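Local coordinates for protein Pre-mRNA splicing factor PRP8 (Cyanidioschyzon merolae, PDB 6NQI) that serves as a core component of the spliceosome, probably contacting snRNAs and the intron during pre-mRNA splicing, this chain being its RNase H-like domain, at residues 7-12 and 78-83. Sequence-based numbering, arbitrary orientation.
Sequences WRQRLW and LPRGIV
Trp12 and Pro79 meet where the first strand of an RNase H-like domain, 11-21, begins to pair in parallel with strand 81-84, the two lying next to each other in the mixed sheet. The pair is a worked example of a CH-pi contact: the proline ring lies over one face of the indole, with Pro79 CB 3.7 Å from the centroid of the five-membered ring and only 10° off its normal. Pro79 CG sits near the shared CD2-CE2 bond, 3.5 Å from Trp12 CD2, while Pro79 CD lies near CE2 and CZ2. With chi1 at -81°, Trp12 CG stands anti to its own carbonyl carbon and beside the backbone N, where Pro79 CB and CG both come within touching distance of it. Trp12 NE1 is hydrogen-bonded to Glu32, which also forms a salt bridge with Arg10. Leu70 of helix 54-71 touches both Trp12 and Pro79.

Leu11 turns to the other sheet face. Its CD2 lies 3.4 Å from Gly81 CA, where the glycine presents bare backbone to the methyl, and its CD1 borders Val83 CG2. Nearer the solvent, the aliphatic part of Arg80 runs past Gln9, with Arg80 CD 3.8 Å from Gln9 CB.

Three backbone hydrogen bonds run beside these side chains. Arg80 N donates to Arg10 O nearly in line with the carbonyl, just before regular pairing starts. Trp12 then uses both its polar backbone atoms: its N donates to Gly81 O at 3.0 Å, and its O receives Val83 N at 2.8 Å, with a straight N-H...O angle of 179°.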
loop_
_atom_site.group_PDB
_atom_site.type_symbol
_atom_site.label_atom_id
_atom_site.label_comp_id
_atom_site.label_asym_id
_atom_site.label_seq_id
_atom_site.Cartn_x
_atom_site.Cartn_y
_atom_site.Cartn_z
ATOM N N TRP A 7 0.595 -13.518 5.811
ATOM C CA TRP A 7 1.452 -13.452 6.991
ATOM C C TRP A 7 2.634 -14.424 6.933
ATOM O O TRP A 7 3.504 -14.356 7.811
ATOM C CB TRP A 7 0.636 -13.747 8.261
ATOM C CG TRP A 7 0.433 -15.242 8.509
ATOM C CD1 TRP A 7 -0.518 -16.057 7.974
ATOM C CD2 TRP A 7 1.226 -16.082 9.381
ATOM N NE1 TRP A 7 -0.354 -17.337 8.433
ATOM C CE2 TRP A 7 0.708 -17.378 9.299
ATOM C CE3 TRP A 7 2.334 -15.857 10.219
ATOM C CZ2 TRP A 7 1.247 -18.442 10.029
ATOM C CZ3 TRP A 7 2.870 -16.935 10.930
ATOM C CH2 TRP A 7 2.329 -18.203 10.823
ATOM N N ARG A 8 2.692 -15.313 5.930
ATOM C CA ARG A 8 3.773 -16.299 5.849
ATOM C C ARG A 8 5.148 -15.656 5.756
ATOM O O ARG A 8 6.021 -15.887 6.602
ATOM C CB ARG A 8 3.581 -17.203 4.631
ATOM C CG ARG A 8 2.881 -18.525 4.832
ATOM C CD ARG A 8 1.673 -18.465 5.724
ATOM N NE ARG A 8 1.091 -19.797 5.847
ATOM C CZ ARG A 8 1.528 -20.723 6.688
ATOM N NH1 ARG A 8 2.564 -20.468 7.479
ATOM N NH2 ARG A 8 0.935 -21.909 6.733
ATOM N N GLN A 9 5.379 -14.913 4.689
ATOM C CA GLN A 9 6.666 -14.322 4.380
ATOM C C GLN A 9 6.554 -12.806 4.276
ATOM O O GLN A 9 5.478 -12.225 4.396
ATOM C CB GLN A 9 7.207 -14.918 3.086
ATOM C CG GLN A 9 6.163 -14.972 1.991
ATOM C CD GLN A 9 6.340 -16.186 1.104
ATOM O OE1 GLN A 9 7.321 -16.920 1.236
ATOM N NE2 GLN A 9 5.391 -16.410 0.198
ATOM N N ARG A 10 7.699 -12.174 4.048
ATOM C CA ARG A 10 7.783 -10.742 3.783
ATOM C C ARG A 10 7.452 -10.537 2.303
ATOM O O ARG A 10 8.294 -10.768 1.437
ATOM C CB ARG A 10 9.174 -10.208 4.136
ATOM C CG ARG A 10 9.323 -8.652 4.159
ATOM C CD ARG A 10 10.776 -8.177 4.397
ATOM N NE ARG A 10 11.183 -8.250 5.796
ATOM C CZ ARG A 10 11.182 -7.226 6.658
ATOM N NH1 ARG A 10 10.806 -6.013 6.256
ATOM N NH2 ARG A 10 11.558 -7.420 7.936
ATOM N N LEU A 11 6.197 -10.173 2.012
ATOM C CA LEU A 11 5.692 -9.820 0.685
ATOM C C LEU A 11 5.491 -8.299 0.543
ATOM O O LEU A 11 5.334 -7.574 1.532
ATOM C CB LEU A 11 4.357 -10.518 0.399
ATOM C CG LEU A 11 4.244 -12.013 0.143
ATOM C CD1 LEU A 11 2.826 -12.431 -0.277
ATOM C CD2 LEU A 11 5.221 -12.330 -0.968
ATOM N N TRP A 12 5.506 -7.808 -0.704
ATOM C CA TRP A 12 5.177 -6.410 -1.012
ATOM C C TRP A 12 3.960 -6.384 -1.923
ATOM O O TRP A 12 4.044 -6.806 -3.080
ATOM C CB TRP A 12 6.340 -5.666 -1.675
ATOM C CG TRP A 12 7.380 -5.181 -0.709
ATOM C CD1 TRP A 12 7.415 -5.421 0.620
ATOM C CD2 TRP A 12 8.531 -4.377 -1.000
ATOM N NE1 TRP A 12 8.503 -4.814 1.192
ATOM C CE2 TRP A 12 9.213 -4.175 0.219
ATOM C CE3 TRP A 12 9.038 -3.783 -2.170
ATOM C CZ2 TRP A 12 10.376 -3.426 0.313
ATOM C CZ3 TRP A 12 10.210 -3.022 -2.081
ATOM C CH2 TRP A 12 10.866 -2.860 -0.847
ATOM N N LEU A 78 14.677 -7.487 2.276
ATOM C CA LEU A 78 14.109 -7.514 0.940
ATOM C C LEU A 78 12.881 -8.412 0.938
ATOM O O LEU A 78 12.856 -9.422 1.641
ATOM C CB LEU A 78 15.127 -8.054 -0.052
ATOM C CG LEU A 78 16.343 -7.171 -0.326
ATOM C CD1 LEU A 78 17.329 -7.936 -1.201
ATOM C CD2 LEU A 78 15.944 -5.838 -0.950
ATOM N N PRO A 79 11.850 -8.081 0.182
ATOM C CA PRO A 79 10.675 -8.949 0.157
ATOM C C PRO A 79 10.977 -10.284 -0.514
ATOM O O PRO A 79 11.799 -10.380 -1.425
ATOM C CB PRO A 79 9.648 -8.131 -0.636
ATOM C CG PRO A 79 10.457 -7.285 -1.506
ATOM C CD PRO A 79 11.671 -6.915 -0.698
ATOM N N ARG A 80 10.321 -11.329 -0.024
ATOM C CA ARG A 80 10.416 -12.641 -0.649
ATOM C C ARG A 80 9.496 -12.777 -1.855
ATOM O O ARG A 80 9.606 -13.762 -2.588
ATOM C CB ARG A 80 10.155 -13.739 0.392
ATOM C CG ARG A 80 11.338 -13.894 1.340
ATOM C CD ARG A 80 10.980 -14.676 2.576
ATOM N NE ARG A 80 11.780 -15.905 2.716
ATOM C CZ ARG A 80 11.563 -16.835 3.648
ATOM N NH1 ARG A 80 10.566 -16.691 4.522
ATOM N NH2 ARG A 80 12.343 -17.918 3.713
ATOM N N GLY A 81 8.598 -11.823 -2.063
ATOM C CA GLY A 81 7.747 -11.771 -3.240
ATOM C C GLY A 81 7.188 -10.376 -3.424
ATOM O O GLY A 81 7.156 -9.572 -2.485
ATOM N N ILE A 82 6.810 -10.065 -4.663
ATOM C CA ILE A 82 6.216 -8.778 -5.025
ATOM C C ILE A 82 4.904 -9.068 -5.730
ATOM O O ILE A 82 4.893 -9.817 -6.710
ATOM C CB ILE A 82 7.143 -7.952 -5.929
ATOM C CG1 ILE A 82 8.399 -7.552 -5.151
ATOM C CG2 ILE A 82 6.387 -6.756 -6.491
ATOM C CD1 ILE A 82 9.593 -7.198 -6.013
ATOM N N VAL A 83 3.808 -8.501 -5.240
ATOM C CA VAL A 83 2.489 -8.742 -5.822
ATOM C C VAL A 83 1.955 -7.411 -6.334
ATOM O O VAL A 83 1.758 -6.476 -5.545
ATOM C CB VAL A 83 1.512 -9.371 -4.807
ATOM C CG1 VAL A 83 0.219 -9.819 -5.497
ATOM C CG2 VAL A 83 2.158 -10.499 -4.016
#